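Local coordinates for taurocyamine kinase (Schistosoma mansoni, PDB 4WOD), which reversibly transfers a phosphate group between ATP and taurocyamine, as a duplicated phosphagen kinase whose two repeats lie in one chain, at residues P285-L290 with L346-M351; Q353-G358 with K397-R402; M364-L369 with L409-R414; T370-L375 with G416-R421; F496-S501 with R556-Y561. The protein carries 4 engineered substitutions. One frame throughout, in Å; residues are numbered along the deposited sequence.

Contact 1: P285-L290 with L346-M351; sequences PMLASL and LELEVM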
# COMPACT_ATOMS: atom_id res chain seq x y z
N PRO A 285 -14.45 9.62 3.77
CA PRO A 285 -14.81 8.41 3.00
C PRO A 285 -14.25 8.38 1.58
O PRO A 285 -13.90 7.30 1.10
CB PRO A 285 -16.34 8.46 2.97
CG PRO A 285 -16.66 9.92 3.07
CD PRO A 285 -15.64 10.44 4.06
N MET A 286 -14.16 9.52 0.90
CA MET A 286 -13.75 9.48 -0.49
C MET A 286 -12.25 9.30 -0.59
O MET A 286 -11.77 8.53 -1.41
CB MET A 286 -14.21 10.74 -1.24
CG MET A 286 -14.34 10.53 -2.73
SD MET A 286 -15.57 11.63 -3.48
CE MET A 286 -17.07 10.78 -3.06
N LEU A 287 -11.51 10.00 0.27
CA LEU A 287 -10.07 9.85 0.34
C LEU A 287 -9.69 8.43 0.76
O LEU A 287 -8.75 7.84 0.20
CB LEU A 287 -9.47 10.85 1.34
CG LEU A 287 -8.02 10.75 1.81
CD1 LEU A 287 -7.00 10.91 0.67
CD2 LEU A 287 -7.79 11.80 2.90
N ALA A 288 -10.42 7.89 1.72
CA ALA A 288 -10.18 6.55 2.26
C ALA A 288 -10.33 5.48 1.19
O ALA A 288 -9.80 4.37 1.32
CB ALA A 288 -11.12 6.27 3.41
N SER A 289 -11.05 5.82 0.13
CA SER A 289 -11.39 4.86 -0.92
C SER A 289 -10.37 4.87 -2.06
O SER A 289 -10.45 4.05 -2.98
CB SER A 289 -12.79 5.14 -1.47
OG SER A 289 -12.76 6.25 -2.36
N LEU A 290 -9.44 5.82 -2.03
CA LEU A 290 -8.41 5.86 -3.06
C LEU A 290 -7.55 4.61 -2.91
O LEU A 290 -7.38 4.11 -1.80
CB LEU A 290 -7.56 7.13 -2.95
CG LEU A 290 -8.36 8.41 -3.30
CD1 LEU A 290 -7.59 9.64 -2.94
CD2 LEU A 290 -8.72 8.42 -4.80
N LEU A 346 -7.48 16.67 4.65
CA LEU A 346 -8.86 17.13 4.72
C LEU A 346 -9.17 18.05 3.53
O LEU A 346 -10.27 18.00 2.96
CB LEU A 346 -9.15 17.83 6.06
CG LEU A 346 -9.04 16.98 7.34
CD1 LEU A 346 -9.14 17.86 8.56
CD2 LEU A 346 -10.09 15.85 7.41
N GLU A 347 -8.20 18.88 3.14
CA GLU A 347 -8.37 19.71 1.94
C GLU A 347 -8.55 18.82 0.70
O GLU A 347 -9.35 19.12 -0.19
CB GLU A 347 -7.17 20.65 1.75
CG GLU A 347 -7.17 21.85 2.68
CD GLU A 347 -5.90 22.69 2.58
OE1 GLU A 347 -4.87 22.19 2.11
OE2 GLU A 347 -5.92 23.87 2.99
N LEU A 348 -7.83 17.70 0.67
CA LEU A 348 -7.96 16.76 -0.44
C LEU A 348 -9.32 16.06 -0.43
O LEU A 348 -9.90 15.81 -1.49
CB LEU A 348 -6.82 15.75 -0.41
CG LEU A 348 -6.66 14.87 -1.65
CD1 LEU A 348 -6.63 15.72 -2.91
CD2 LEU A 348 -5.39 14.04 -1.54
N GLU A 349 -9.86 15.74 0.75
CA GLU A 349 -11.19 15.14 0.81
C GLU A 349 -12.21 16.13 0.24
O GLU A 349 -13.11 15.75 -0.53
CB GLU A 349 -11.57 14.77 2.25
CG GLU A 349 -13.02 14.37 2.41
CD GLU A 349 -13.33 12.97 1.87
OE1 GLU A 349 -12.38 12.21 1.59
OE2 GLU A 349 -14.53 12.63 1.74
N VAL A 350 -12.07 17.39 0.61
CA VAL A 350 -12.98 18.43 0.12
C VAL A 350 -12.90 18.53 -1.40
O VAL A 350 -13.93 18.59 -2.07
CB VAL A 350 -12.67 19.79 0.77
CG1 VAL A 350 -13.40 20.91 0.04
CG2 VAL A 350 -13.07 19.76 2.23
N MET A 351 -11.69 18.50 -1.94
CA MET A 351 -11.49 18.57 -3.39
C MET A 351 -12.13 17.36 -4.06
O MET A 351 -12.81 17.51 -5.08
CB MET A 351 -10.01 18.66 -3.75
CG MET A 351 -9.36 20.00 -3.43
SD MET A 351 -7.59 20.04 -3.78
CE MET A 351 -6.92 19.55 -2.22
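The carboxylate of E349 meets the backbone of M286 and L287, one oxygen to each N-H. OE1 takes the amide of L287 at 2.7 Å from OE1 to N, and OE2 that of M286 at 3.2 Å from OE2 to N; both oxygens use their syn lone pairs, and the two bonds are fairly straight (157° and 161°). CG of E349 stands anti to its own backbone N (chi1 170°), and a bend at chi2 then swings CD toward the 285-288 turn. With two amides of a first helical turn held by one acid, the arrangement resembles side-chain capping of a helix N-terminus, although this short helix is only weakly bonded. It follows strand 277-283 of the sheet in the first catalytic domain, and E349 reaches it from the long helix 331-355. A positive helix end would probably help to stabilise the buried carboxylate, whose OE2 has a further donor in Q353 NE2. P285 crosses the glutamate at about a right angle and lays CD 3.4 Å from OE2 of E349. L287 brings CB to 3.2 Å from E349 OE1 and turns its CD1 to CD2 of L348, 4.2 Å away, the leucines also crossing at about a right angle.

Contact 2: Q353-G358 with K397-R402; sequences QEYNKG and KYDGKR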
# COMPACT_ATOMS: atom_id res chain seq x y z
N GLN A 353 -14.62 15.52 -2.95
CA GLN A 353 -16.06 15.61 -2.83
C GLN A 353 -16.60 16.54 -3.91
O GLN A 353 -17.60 16.22 -4.56
CB GLN A 353 -16.48 16.09 -1.42
CG GLN A 353 -16.25 15.03 -0.33
CD GLN A 353 -17.09 13.77 -0.50
OE1 GLN A 353 -18.12 13.79 -1.19
NE2 GLN A 353 -16.66 12.68 0.12
N GLU A 354 -15.91 17.65 -4.16
CA GLU A 354 -16.35 18.61 -5.18
C GLU A 354 -16.11 18.13 -6.63
O GLU A 354 -17.01 18.23 -7.48
CB GLU A 354 -15.68 19.96 -4.96
CG GLU A 354 -16.09 20.62 -3.65
CD GLU A 354 -17.60 20.85 -3.56
OE1 GLU A 354 -18.19 21.35 -4.54
OE2 GLU A 354 -18.21 20.48 -2.52
N TYR A 355 -14.93 17.61 -6.91
CA TYR A 355 -14.56 17.21 -8.28
C TYR A 355 -15.40 16.03 -8.77
O TYR A 355 -15.57 15.86 -9.98
CB TYR A 355 -13.07 16.86 -8.37
CG TYR A 355 -12.47 17.00 -9.75
CD1 TYR A 355 -12.29 18.25 -10.32
CD2 TYR A 355 -12.05 15.88 -10.46
CE1 TYR A 355 -11.74 18.39 -11.56
CE2 TYR A 355 -11.48 16.01 -11.72
CZ TYR A 355 -11.33 17.27 -12.26
OH TYR A 355 -10.76 17.44 -13.49
N ASN A 356 -15.96 15.26 -7.85
CA ASN A 356 -16.66 14.02 -8.22
C ASN A 356 -18.16 14.09 -7.99
O ASN A 356 -18.85 13.08 -8.05
CB ASN A 356 -16.07 12.83 -7.48
CG ASN A 356 -14.62 12.55 -7.89
OD1 ASN A 356 -14.36 11.90 -8.91
ND2 ASN A 356 -13.68 13.06 -7.12
N LYS A 357 -18.66 15.30 -7.75
CA LYS A 357 -20.10 15.53 -7.63
C LYS A 357 -20.75 15.05 -8.93
O LYS A 357 -20.31 15.43 -10.02
CB LYS A 357 -20.39 17.02 -7.41
CG LYS A 357 -21.19 17.35 -6.18
CD LYS A 357 -21.75 18.79 -6.24
CE LYS A 357 -23.11 18.81 -6.97
NZ LYS A 357 -23.80 20.15 -7.01
N GLY A 358 -21.75 14.20 -8.85
CA GLY A 358 -22.46 13.82 -10.05
C GLY A 358 -21.94 12.60 -10.76
O GLY A 358 -22.60 12.09 -11.68
N LYS A 397 -8.84 22.99 -21.62
CA LYS A 397 -9.90 22.43 -22.46
C LYS A 397 -10.67 21.30 -21.76
O LYS A 397 -11.89 21.25 -21.84
CB LYS A 397 -9.31 21.90 -23.77
CG LYS A 397 -10.31 21.45 -24.81
CD LYS A 397 -9.56 20.96 -26.05
CE LYS A 397 -10.46 20.13 -26.95
NZ LYS A 397 -11.42 20.95 -27.73
N TYR A 398 -9.95 20.42 -21.07
CA TYR A 398 -10.51 19.14 -20.61
C TYR A 398 -10.80 19.03 -19.11
O TYR A 398 -11.42 18.07 -18.67
CB TYR A 398 -9.56 17.99 -21.00
CG TYR A 398 -9.61 17.64 -22.47
CD1 TYR A 398 -10.82 17.64 -23.16
CD2 TYR A 398 -8.46 17.30 -23.17
CE1 TYR A 398 -10.88 17.31 -24.50
CE2 TYR A 398 -8.51 16.96 -24.50
CZ TYR A 398 -9.72 16.98 -25.17
OH TYR A 398 -9.78 16.66 -26.51
N ASP A 399 -10.34 20.00 -18.33
CA ASP A 399 -10.66 20.03 -16.91
C ASP A 399 -12.19 20.01 -16.70
O ASP A 399 -12.89 20.85 -17.23
CB ASP A 399 -10.05 21.27 -16.25
CG ASP A 399 -9.80 21.09 -14.76
OD1 ASP A 399 -10.20 20.06 -14.18
OD2 ASP A 399 -9.20 22.00 -14.16
N GLY A 400 -12.71 19.06 -15.96
CA GLY A 400 -14.14 19.04 -15.74
C GLY A 400 -14.95 18.41 -16.87
O GLY A 400 -16.19 18.43 -16.84
N LYS A 401 -14.27 17.84 -17.85
CA LYS A 401 -14.96 17.08 -18.89
C LYS A 401 -15.01 15.60 -18.50
O LYS A 401 -14.04 15.06 -17.94
CB LYS A 401 -14.29 17.28 -20.25
CG LYS A 401 -14.99 16.54 -21.38
CD LYS A 401 -15.14 17.40 -22.63
CE LYS A 401 -16.55 17.27 -23.23
NZ LYS A 401 -17.05 15.86 -23.21
N ARG A 402 -16.13 14.95 -18.80
CA ARG A 402 -16.25 13.50 -18.58
C ARG A 402 -16.74 12.83 -19.85
O ARG A 402 -17.46 13.45 -20.65
CB ARG A 402 -17.21 13.18 -17.44
CG ARG A 402 -16.80 13.75 -16.08
CD ARG A 402 -17.10 12.77 -14.93
NE ARG A 402 -16.51 13.26 -13.69
CZ ARG A 402 -16.02 12.47 -12.73
NH1 ARG A 402 -16.05 11.14 -12.86
NH2 ARG A 402 -15.49 13.03 -11.64
O HOH W 1 -16.53 15.67 -13.17
O HOH W 2 -15.31 9.62 -10.66
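Hydrogen bonds from two side chains, Y355 and R402, carry most of this contact. The Y355 hydroxyl donates to OD1 of D399, 2.8 Å from OH; the acceptor lies at the edge of the ring, near its plane, and the ring and carboxylate planes are 47° apart. At the other pole, R402 spends one nitrogen on two acceptors: NH2 donates to Y355 O at 3.3 Å from NH2 and to N356 OD1 at 3.2 Å from NH2, the latter being the straighter bond (158°). Both oxygens lie near the guanidinium plane, while NH2 stands above the carbonyl plane of the N356 amide, which is turned 75° from the guanidinium. What is joined here is the C-terminal end of helix 331-355, near the end of the first repeat, and the type II turn Y398-K401 at the end of helix 392-398 of the second. Outside the pair, R402 NH1 also bonds to G406 O, and N356 ND2 to L352 O and V366 O. Water adds a second layer: one molecule donates to N356 OD1 and accepts from R402 NH1, 2.8 Å from that nitrogen; another bonds weakly to Y355 O and lies doubtfully close to R402 NE.

Contact 3: M364-L369 with L409-R414; sequences MPVEPL and LAHMIR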
# COMPACT_ATOMS: atom_id res chain seq x y z
N MET A 364 -14.55 4.84 -9.88
CA MET A 364 -13.45 5.38 -9.08
C MET A 364 -13.47 6.91 -9.00
O MET A 364 -13.55 7.58 -10.02
CB MET A 364 -12.13 4.92 -9.66
CG MET A 364 -10.89 5.32 -8.86
SD MET A 364 -9.39 5.08 -9.86
CE MET A 364 -8.17 5.81 -8.76
N PRO A 365 -13.42 7.47 -7.77
CA PRO A 365 -13.30 8.93 -7.69
C PRO A 365 -11.86 9.37 -7.98
O PRO A 365 -10.94 8.56 -7.84
CB PRO A 365 -13.72 9.23 -6.24
CG PRO A 365 -13.39 8.00 -5.50
CD PRO A 365 -13.59 6.85 -6.46
N VAL A 366 -11.65 10.60 -8.42
CA VAL A 366 -10.32 11.04 -8.78
C VAL A 366 -10.07 12.45 -8.28
O VAL A 366 -11.00 13.26 -8.22
CB VAL A 366 -10.08 10.95 -10.31
CG1 VAL A 366 -10.96 11.97 -11.06
CG2 VAL A 366 -8.58 11.10 -10.65
N GLU A 367 -8.82 12.74 -7.92
CA GLU A 367 -8.42 14.09 -7.53
C GLU A 367 -8.61 15.06 -8.72
O GLU A 367 -8.60 14.64 -9.89
CB GLU A 367 -6.96 14.10 -7.07
CG GLU A 367 -6.64 13.17 -5.88
CD GLU A 367 -6.17 11.77 -6.28
OE1 GLU A 367 -6.66 11.21 -7.28
OE2 GLU A 367 -5.29 11.22 -5.57
N PRO A 368 -8.79 16.36 -8.42
CA PRO A 368 -8.83 17.35 -9.50
C PRO A 368 -7.64 17.23 -10.46
O PRO A 368 -6.51 16.97 -10.02
CB PRO A 368 -8.79 18.68 -8.75
CG PRO A 368 -9.52 18.39 -7.47
CD PRO A 368 -9.04 16.98 -7.11
N LEU A 369 -7.91 17.38 -11.75
CA LEU A 369 -6.88 17.34 -12.78
C LEU A 369 -5.68 18.24 -12.45
O LEU A 369 -4.53 17.82 -12.59
CB LEU A 369 -7.47 17.73 -14.12
CG LEU A 369 -6.49 17.83 -15.29
CD1 LEU A 369 -5.69 16.51 -15.46
CD2 LEU A 369 -7.25 18.20 -16.55
N LEU A 409 -9.85 12.98 -17.71
CA LEU A 409 -8.43 13.09 -18.05
C LEU A 409 -7.61 12.89 -16.78
O LEU A 409 -6.50 12.33 -16.82
CB LEU A 409 -8.13 14.46 -18.68
CG LEU A 409 -6.67 14.77 -19.08
CD1 LEU A 409 -6.15 13.82 -20.15
CD2 LEU A 409 -6.56 16.21 -19.55
N ALA A 410 -8.18 13.33 -15.66
CA ALA A 410 -7.53 13.17 -14.38
C ALA A 410 -7.37 11.68 -14.07
O ALA A 410 -6.31 11.25 -13.62
CB ALA A 410 -8.32 13.85 -13.31
N HIS A 411 -8.43 10.91 -14.33
CA HIS A 411 -8.36 9.46 -14.17
C HIS A 411 -7.15 8.87 -14.88
O HIS A 411 -6.46 7.99 -14.34
CB HIS A 411 -9.63 8.79 -14.72
CG HIS A 411 -10.76 8.75 -13.74
ND1 HIS A 411 -11.96 9.41 -13.96
CD2 HIS A 411 -10.88 8.15 -12.54
CE1 HIS A 411 -12.77 9.19 -12.95
NE2 HIS A 411 -12.14 8.43 -12.06
N MET A 412 -6.90 9.32 -16.10
CA MET A 412 -5.95 8.61 -16.95
C MET A 412 -4.49 9.03 -16.70
O MET A 412 -3.58 8.26 -16.97
CB MET A 412 -6.34 8.75 -18.43
CG MET A 412 -5.95 10.03 -19.14
SD MET A 412 -6.35 9.94 -20.94
CE MET A 412 -7.97 9.22 -20.84
N ILE A 413 -4.26 10.21 -16.13
CA ILE A 413 -2.88 10.57 -15.78
C ILE A 413 -2.50 10.18 -14.34
O ILE A 413 -1.33 10.28 -13.96
CB ILE A 413 -2.62 12.10 -15.96
CG1 ILE A 413 -3.38 12.90 -14.91
CG2 ILE A 413 -2.94 12.55 -17.40
CD1 ILE A 413 -2.79 14.29 -14.67
N ARG A 414 -3.47 9.71 -13.56
CA ARG A 414 -3.24 9.42 -12.14
C ARG A 414 -2.08 8.45 -11.90
O ARG A 414 -1.25 8.67 -10.99
CB ARG A 414 -4.51 8.86 -11.48
CG ARG A 414 -4.45 8.90 -9.97
CD ARG A 414 -5.71 8.34 -9.29
NE ARG A 414 -5.70 8.64 -7.85
CZ ARG A 414 -5.08 7.90 -6.93
NH1 ARG A 414 -4.43 6.79 -7.28
NH2 ARG A 414 -5.11 8.27 -5.66
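NE2 of H411 donates to the backbone O of M364 over 2.6 Å from NE2 to O, a nearly straight bond (163°). The acceptor lies in the imidazole plane, while NE2 stands above the carbonyl plane of M364. This ties 364-369, the last part of the irregular linker leading into helix 369-376 at the start of the second repeat, against the first turns of helix 409-418 in the second N-terminal domain. V366 covers one face of the same imidazole: CG1 sits 3.8 Å above its centre in a CH-pi contact, and a first torsion of 67° puts that methyl between the backbone N and the carbonyl carbon, with CG2 turned instead to A410. A410, H411, I413 and R414, within less than two turns of helix, face the linker. R414 reaches out with an extended chain and grips E367 side-on in a salt bridge, NE to OE1 at 2.8 Å and NH2 to OE2 at 3.0 Å, the guanidinium and carboxylate being nearly coplanar. Both groups are buried and have other partners: Y418 OH for OE2, N292 OD1 for NH2 and D557 O for NH1. The methyl of M364 packs on the R414 chain, CE to CD 3.6 Å. At the far end L369 splits its branches, CD2 touching L409 CD2 and CD1 meeting I413 CD1, each pair 3.7 Å apart.

Contact 4: T370-L375 with G416-R421; sequences TYLAKL and GAYNNR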
# COMPACT_ATOMS: atom_id res chain seq x y z
N THR A 370 -5.93 19.46 -12.00
CA THR A 370 -4.81 20.37 -11.73
C THR A 370 -3.97 19.94 -10.53
O THR A 370 -2.78 20.27 -10.46
CB THR A 370 -5.28 21.81 -11.50
OG1 THR A 370 -6.23 21.83 -10.44
CG2 THR A 370 -5.90 22.37 -12.78
N TYR A 371 -4.58 19.21 -9.60
CA TYR A 371 -3.84 18.65 -8.47
C TYR A 371 -2.90 17.54 -8.94
O TYR A 371 -1.72 17.50 -8.57
CB TYR A 371 -4.79 18.10 -7.40
CG TYR A 371 -4.09 17.42 -6.23
CD1 TYR A 371 -3.60 18.17 -5.16
CD2 TYR A 371 -3.95 16.03 -6.17
CE1 TYR A 371 -2.97 17.56 -4.08
CE2 TYR A 371 -3.32 15.41 -5.10
CZ TYR A 371 -2.83 16.18 -4.05
OH TYR A 371 -2.20 15.59 -2.96
N LEU A 372 -3.43 16.64 -9.76
CA LEU A 372 -2.63 15.56 -10.31
C LEU A 372 -1.55 16.07 -11.24
O LEU A 372 -0.47 15.49 -11.33
CB LEU A 372 -3.52 14.53 -11.04
CG LEU A 372 -4.44 13.75 -10.10
CD1 LEU A 372 -5.39 12.81 -10.90
CD2 LEU A 372 -3.64 12.98 -9.07
N ALA A 373 -1.84 17.15 -11.97
CA ALA A 373 -0.85 17.73 -12.87
C ALA A 373 0.36 18.25 -12.09
O ALA A 373 1.48 18.22 -12.58
CB ALA A 373 -1.48 18.84 -13.70
N LYS A 374 0.13 18.72 -10.86
CA LYS A 374 1.24 19.17 -10.02
C LYS A 374 2.08 17.98 -9.59
O LYS A 374 3.31 18.02 -9.69
CB LYS A 374 0.73 19.94 -8.79
CG LYS A 374 -0.03 21.21 -9.15
CD LYS A 374 -0.12 22.17 -7.96
CE LYS A 374 -1.56 22.36 -7.48
NZ LYS A 374 -2.19 23.62 -7.96
N LEU A 375 1.45 16.88 -9.17
CA LEU A 375 2.24 15.69 -8.80
C LEU A 375 3.06 15.17 -10.00
O LEU A 375 4.19 14.69 -9.83
CB LEU A 375 1.35 14.58 -8.24
CG LEU A 375 0.63 14.86 -6.91
CD1 LEU A 375 -0.31 13.72 -6.54
CD2 LEU A 375 1.64 15.09 -5.80
N GLY A 416 0.56 8.07 -13.58
CA GLY A 416 1.79 8.82 -13.78
C GLY A 416 2.03 9.86 -12.69
O GLY A 416 3.16 10.05 -12.22
N ALA A 417 0.97 10.54 -12.30
CA ALA A 417 1.06 11.51 -11.22
C ALA A 417 1.69 10.90 -9.96
O ALA A 417 2.56 11.52 -9.32
CB ALA A 417 -0.31 12.06 -10.91
N TYR A 418 1.28 9.69 -9.60
CA TYR A 418 1.79 9.04 -8.40
C TYR A 418 2.96 8.09 -8.62
O TYR A 418 3.56 7.62 -7.65
CB TYR A 418 0.67 8.28 -7.70
CG TYR A 418 -0.29 9.16 -6.94
CD1 TYR A 418 0.09 9.75 -5.74
CD2 TYR A 418 -1.59 9.38 -7.41
CE1 TYR A 418 -0.79 10.55 -5.03
CE2 TYR A 418 -2.47 10.19 -6.70
CZ TYR A 418 -2.06 10.76 -5.51
OH TYR A 418 -2.95 11.54 -4.79
N ASN A 419 3.25 7.78 -9.88
CA ASN A 419 4.42 6.98 -10.24
C ASN A 419 5.14 7.64 -11.40
O ASN A 419 4.89 7.30 -12.56
CB ASN A 419 4.03 5.54 -10.58
CG ASN A 419 3.28 4.86 -9.45
OD1 ASN A 419 3.88 4.23 -8.57
ND2 ASN A 419 1.95 5.01 -9.44
N ASN A 420 6.04 8.57 -11.08
CA ASN A 420 6.64 9.45 -12.07
C ASN A 420 7.54 8.75 -13.09
O ASN A 420 7.96 9.36 -14.05
CB ASN A 420 7.46 10.55 -11.39
CG ASN A 420 6.61 11.56 -10.62
OD1 ASN A 420 7.12 12.27 -9.75
ND2 ASN A 420 5.31 11.63 -10.93
N ARG A 421 7.89 7.49 -12.86
CA ARG A 421 8.68 6.76 -13.84
C ARG A 421 7.78 6.05 -14.86
O ARG A 421 8.25 5.55 -15.89
CB ARG A 421 9.60 5.75 -13.17
CG ARG A 421 10.64 6.38 -12.24
CD ARG A 421 11.74 5.37 -11.91
NE ARG A 421 12.56 5.77 -10.77
CZ ARG A 421 13.56 5.05 -10.28
NH1 ARG A 421 13.89 3.89 -10.83
NH2 ARG A 421 14.25 5.48 -9.24
O HOH W 3 -1.79 13.12 -2.89
O HOH W 4 6.24 14.36 -7.92
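One face of the Y418 ring carries a methyl of L375: CD1 stands 3.5 Å above the ring plane, offset toward the rim near CE1 and CZ, in a CH-pi contact. L372 comes to the same ring by CD2, 3.8 Å from CE2 of Y418, the two side chains crossing at about a right angle. The Y371 ring has the Y418 hydroxyl at its edge, CE2 to OH 3.9 Å. A water in the plane of both rings donates to Y418 OH, which is also bonded to E367 OE2; the same water lies doubtfully close to Y371 OH. These groups pack helix 369-376 against the C-terminal end of helix 409-418, two helices packed together in the second N-terminal domain. A417 fills the place of closest backbone approach; its CB lies 3.5 Å from L372 O and 4.0 Å from L375 CB. Beyond the helix end, N420 folds back. Its ND2 donates to G416 O at 3.0 Å from ND2, in the plane of that carbonyl, and makes a weak bond across the contact to L375 O. A second water donates both to L375 O, 2.8 Å away, and to OD1 of N420.

Contact 5: F496-S501 with R556-Y561; sequences FPTIMS and RDAGGY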
# COMPACT_ATOMS: atom_id res chain seq x y z
N PHE A 496 -13.31 0.37 -18.48
CA PHE A 496 -12.06 -0.43 -18.35
C PHE A 496 -11.74 -0.80 -16.90
O PHE A 496 -12.34 -0.24 -15.98
CB PHE A 496 -10.91 0.35 -18.99
CG PHE A 496 -11.01 0.45 -20.48
CD1 PHE A 496 -11.96 -0.29 -21.18
CD2 PHE A 496 -10.16 1.30 -21.18
CE1 PHE A 496 -12.04 -0.20 -22.57
CE2 PHE A 496 -10.24 1.40 -22.55
CZ PHE A 496 -11.19 0.65 -23.25
N PRO A 497 -10.81 -1.77 -16.67
CA PRO A 497 -10.60 -2.24 -15.30
C PRO A 497 -10.05 -1.17 -14.36
O PRO A 497 -9.93 -1.42 -13.19
CB PRO A 497 -9.58 -3.39 -15.45
CG PRO A 497 -9.77 -3.88 -16.88
CD PRO A 497 -10.11 -2.61 -17.67
N THR A 498 -9.71 -0.00 -14.90
CA THR A 498 -9.20 1.10 -14.09
C THR A 498 -10.31 1.67 -13.20
O THR A 498 -10.15 1.75 -11.98
CB THR A 498 -8.61 2.21 -14.98
OG1 THR A 498 -9.51 2.47 -16.07
CG2 THR A 498 -7.22 1.83 -15.54
N ILE A 499 -11.44 2.04 -13.80
CA ILE A 499 -12.44 2.82 -13.11
C ILE A 499 -13.78 2.11 -12.98
O ILE A 499 -14.65 2.58 -12.24
CB ILE A 499 -12.66 4.21 -13.83
CG1 ILE A 499 -13.36 4.05 -15.19
CG2 ILE A 499 -11.34 4.89 -14.00
CD1 ILE A 499 -13.78 5.39 -15.83
N MET A 500 -13.93 0.97 -13.65
CA MET A 500 -15.22 0.29 -13.71
C MET A 500 -15.70 -0.07 -12.31
O MET A 500 -14.91 -0.22 -11.37
CB MET A 500 -15.14 -0.97 -14.59
CG MET A 500 -14.27 -2.04 -13.98
SD MET A 500 -13.85 -3.31 -15.18
CE MET A 500 -15.45 -3.90 -15.68
N SER A 501 -17.01 -0.21 -12.18
CA SER A 501 -17.61 -0.48 -10.87
C SER A 501 -17.50 -1.96 -10.56
O SER A 501 -17.12 -2.75 -11.43
CB SER A 501 -19.06 -0.03 -10.82
OG SER A 501 -19.93 -0.94 -11.49
N ARG A 556 -2.22 -0.24 -9.63
CA ARG A 556 -2.97 0.10 -8.42
C ARG A 556 -3.48 1.54 -8.47
O ARG A 556 -4.64 1.80 -8.23
CB ARG A 556 -2.10 -0.10 -7.17
CG ARG A 556 -2.84 0.14 -5.85
CD ARG A 556 -1.83 0.38 -4.71
NE ARG A 556 -1.00 1.55 -4.99
CZ ARG A 556 0.16 1.83 -4.40
NH1 ARG A 556 0.66 0.99 -3.49
NH2 ARG A 556 0.83 2.93 -4.73
N ASP A 557 -2.60 2.48 -8.79
CA ASP A 557 -2.97 3.88 -8.71
C ASP A 557 -3.84 4.33 -9.91
O ASP A 557 -4.50 5.38 -9.85
CB ASP A 557 -1.71 4.73 -8.59
CG ASP A 557 -0.96 4.45 -7.29
OD1 ASP A 557 -1.58 3.89 -6.37
OD2 ASP A 557 0.24 4.78 -7.18
N ALA A 558 -3.86 3.52 -10.97
CA ALA A 558 -4.85 3.68 -12.03
C ALA A 558 -6.22 3.13 -11.61
O ALA A 558 -7.22 3.40 -12.26
CB ALA A 558 -4.38 2.98 -13.29
N GLY A 559 -6.25 2.35 -10.53
CA GLY A 559 -7.50 1.85 -9.99
C GLY A 559 -7.76 0.39 -10.32
O GLY A 559 -8.85 -0.12 -10.08
N GLY A 560 -6.76 -0.28 -10.88
CA GLY A 560 -6.94 -1.62 -11.41
C GLY A 560 -7.08 -2.75 -10.39
O GLY A 560 -7.32 -3.89 -10.77
N TYR A 561 -6.93 -2.43 -9.10
CA TYR A 561 -7.09 -3.42 -8.04
C TYR A 561 -8.24 -3.06 -7.13
O TYR A 561 -8.40 -3.63 -6.04
CB TYR A 561 -5.81 -3.52 -7.22
CG TYR A 561 -4.60 -3.92 -8.03
CD1 TYR A 561 -4.71 -4.85 -9.05
CD2 TYR A 561 -3.35 -3.35 -7.77
CE1 TYR A 561 -3.59 -5.22 -9.79
CE2 TYR A 561 -2.24 -3.71 -8.51
CZ TYR A 561 -2.36 -4.64 -9.51
OH TYR A 561 -1.24 -4.98 -10.24
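T498 is the side chain that leans on A558: its CG2 lies 3.8 Å from the CB of A558, and its CB 3.3 Å from the A558 carbonyl O. That carbonyl belongs to the last turn of helix 553-558, which ends in a Schellman motif at G559, and the loop 496-501 leading to helix 502-517 lies against this end within the second catalytic domain. A first torsion of 45° sets OG1 of T498 between its backbone N and carbonyl carbon, where it is bonded to T427 O, and leaves CG2 beside the backbone N, facing A558. Past the alanine the approach is backbone to backbone, T498 and G560 having CA atoms only 4.4 Å apart. G559, at positive phi (103°), brings its CA to 3.3 Å from T498 O. The carbonyl oxygens of T498 and G559 also come close, 3.0 Å from O to O, as two acceptors without a proton between them; G559 O has a donor in R562 NE. The side chain of T498 is about 8 Å from that of C631, the predicted active-site cysteine. At the next residue, the CA of G560 points its hydrogen almost straight at P497 O, 3.5 Å from CA to O (176° at the hydrogen).

The five contacts cluster where the two repeats of the duplicated kinase meet, with centres 9 to 18 Å apart. Contact 1 closes first along the chain, inside the first catalytic domain; contact 2 shares its helix 331-355 and bridges into the second repeat. Contacts 2, 3 and 4 interleave, their segments alternating, and contacts 3 and 4 share helix 409-418, with L372 packing on V366 and I413. Contact 5, in the second catalytic domain, follows contact 3 and touches it through R414 NH1 and D557 O. The linker and the second N-terminal domain are thereby packed between both catalytic domains; contacts 2 and 4 lie away from the annotated sites.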